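Local coordinates for protein putative ABC transporter subunit, substrate-binding component (Rhodopseudomonas palustris, PDB 4EVQ) that binds 4-hydroxybenzoate and probably delivers this and related aromatic acids to an ABC transporter for uptake, at residues T89-V94 and I188-V193. Numbering follows the deposited sequence.
With PHB (p-hydroxybenzoic acid), chain H.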
# COMPACT_ATOMS: atom_id res chain seq x y z
N THR A 89 0.26 0.92 -9.58
CA THR A 89 0.93 -0.35 -9.40
C THR A 89 1.44 -0.45 -7.96
O THR A 89 0.96 0.30 -7.08
CB THR A 89 2.03 -0.49 -10.43
OG1 THR A 89 2.68 -1.79 -10.28
CG2 THR A 89 3.08 0.60 -10.31
N VAL A 90 2.40 -1.33 -7.70
CA VAL A 90 3.00 -1.50 -6.37
C VAL A 90 4.17 -0.62 -6.07
O VAL A 90 4.17 0.06 -5.05
CB VAL A 90 3.40 -2.99 -6.18
CG1 VAL A 90 4.24 -3.21 -4.92
CG2 VAL A 90 2.14 -3.87 -6.11
N HIS A 91 5.17 -0.61 -6.93
CA HIS A 91 6.44 0.09 -6.70
C HIS A 91 6.31 1.58 -7.04
O HIS A 91 5.84 1.92 -8.12
CB HIS A 91 7.49 -0.61 -7.59
CG HIS A 91 8.90 -0.10 -7.45
ND1 HIS A 91 9.32 1.12 -7.94
CD2 HIS A 91 10.02 -0.73 -7.01
CE1 HIS A 91 10.62 1.24 -7.76
NE2 HIS A 91 11.07 0.14 -7.18
N SER A 92 6.68 2.43 -6.10
CA SER A 92 6.48 3.86 -6.25
C SER A 92 7.19 4.46 -7.43
O SER A 92 6.70 5.42 -8.01
CB SER A 92 6.94 4.61 -5.00
OG SER A 92 5.99 4.59 -3.97
N GLY A 93 8.37 3.96 -7.77
CA GLY A 93 9.07 4.49 -8.94
C GLY A 93 8.33 4.17 -10.24
O GLY A 93 8.23 5.04 -11.12
N VAL A 94 7.83 2.95 -10.39
CA VAL A 94 7.01 2.64 -11.56
C VAL A 94 5.75 3.48 -11.56
O VAL A 94 5.36 4.04 -12.59
CB VAL A 94 6.62 1.14 -11.58
CG1 VAL A 94 5.73 0.76 -12.77
CG2 VAL A 94 7.84 0.27 -11.54
N ILE A 188 19.86 -0.28 1.85
CA ILE A 188 20.21 -1.50 1.19
C ILE A 188 19.78 -1.30 -0.27
O ILE A 188 18.67 -0.79 -0.53
CB ILE A 188 19.30 -2.68 1.84
CG1 ILE A 188 19.55 -2.79 3.35
CG2 ILE A 188 19.55 -3.97 1.21
CD1 ILE A 188 20.94 -3.27 3.73
N ALA A 189 20.58 -1.72 -1.27
CA ALA A 189 20.14 -1.59 -2.66
C ALA A 189 18.88 -2.43 -2.91
O ALA A 189 18.79 -3.54 -2.41
CB ALA A 189 21.25 -2.13 -3.56
N PHE A 190 17.92 -1.93 -3.68
CA PHE A 190 16.67 -2.66 -3.94
C PHE A 190 16.89 -3.66 -5.09
O PHE A 190 17.43 -3.29 -6.12
CB PHE A 190 15.58 -1.67 -4.38
CG PHE A 190 14.29 -2.32 -4.72
CD1 PHE A 190 13.42 -2.71 -3.76
CD2 PHE A 190 13.94 -2.55 -6.04
CE1 PHE A 190 12.25 -3.31 -4.04
CE2 PHE A 190 12.73 -3.13 -6.35
CZ PHE A 190 11.88 -3.52 -5.34
N PRO A 191 16.45 -4.91 -4.93
CA PRO A 191 15.81 -5.58 -3.80
C PRO A 191 16.76 -6.56 -3.10
O PRO A 191 16.40 -7.71 -2.87
CB PRO A 191 14.72 -6.34 -4.49
CG PRO A 191 15.36 -6.79 -5.78
CD PRO A 191 16.32 -5.70 -6.18
N ASP A 192 17.96 -6.10 -2.75
CA ASP A 192 18.91 -6.98 -2.08
C ASP A 192 18.39 -7.40 -0.71
O ASP A 192 17.69 -6.63 -0.02
CB ASP A 192 20.26 -6.27 -1.99
CG ASP A 192 21.42 -7.20 -1.70
OD1 ASP A 192 21.88 -7.85 -2.63
OD2 ASP A 192 21.87 -7.28 -0.57
N VAL A 193 18.76 -8.60 -0.28
CA VAL A 193 18.34 -9.13 1.00
C VAL A 193 19.52 -9.62 1.85
O VAL A 193 19.37 -10.47 2.72
CB VAL A 193 17.29 -10.20 0.86
CG1 VAL A 193 16.06 -9.64 0.17
CG2 VAL A 193 17.79 -11.39 0.01
C1' PHB H . 6.00 1.31 -2.83
O1' PHB H . 6.99 1.20 -3.58
O2' PHB H . 5.25 2.37 -2.81
C1 PHB H . 5.60 0.23 -1.89
C2 PHB H . 5.97 -1.08 -2.17
C3 PHB H . 5.62 -2.09 -1.29
C4 PHB H . 4.93 -1.79 -0.16
C5 PHB H . 4.52 -0.50 0.12
C6 PHB H . 4.88 0.49 -0.75
O4 PHB H . 4.57 -2.76 0.71
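His91 and Phe190 reach toward each other from opposite sides of the ligand cleft and meet as an offset edge-to-face pair, the imidazole giving its edge and the phenyl ring its face: a worked case of a helix-capping residue that also serves an interlobe contact. The ring centroids lie 5.1 Å apart and the planes are turned by 66°. The imidazole leads with its CD2 corner, which comes to 3.7 Å from Phe190 CE2 and equally close to CZ, while NE2 stands beside CE2 at 3.8 Å. Both carry CG anti to the backbone N (chi1 -177° in His91, 178° in Phe190), which sends the rings out across the gap between segments whose nearest CA atoms, His91 and Phe190, are 10.9 Å apart. The other side of the imidazole turns back to its own helix: ND1 accepts two weak bonds, from Gly93 N at 3.0 Å and from Val94 N. His91 is thus the N-cap, and these bonds favour the ring rotation that turns the CD2 edge to Phe190. Pro191 CB sits 3.8 Å above the plane of the Phe190 ring, over its centre; the peptide bond between Phe190 and Pro191 is cis.

The same helix start holds the ligand's carboxylate: Ser92 N donates to O1' of p-hydroxybenzoic acid at 2.8 Å and Ser92 OG to O2' at 2.6 Å, where the helix dipole would be expected to favour the negative charge. Tyr161 stacks on His91 and also meets Phe190, extending the pair into an aromatic cluster with Trp159 and Tyr29. In this two-lobed periplasmic binding fold, the contact joins the N-terminus of helix 92-105, which follows strand 85-88 of one sheet, to the loop between strand 181-188 of the other sheet and helix 196-205.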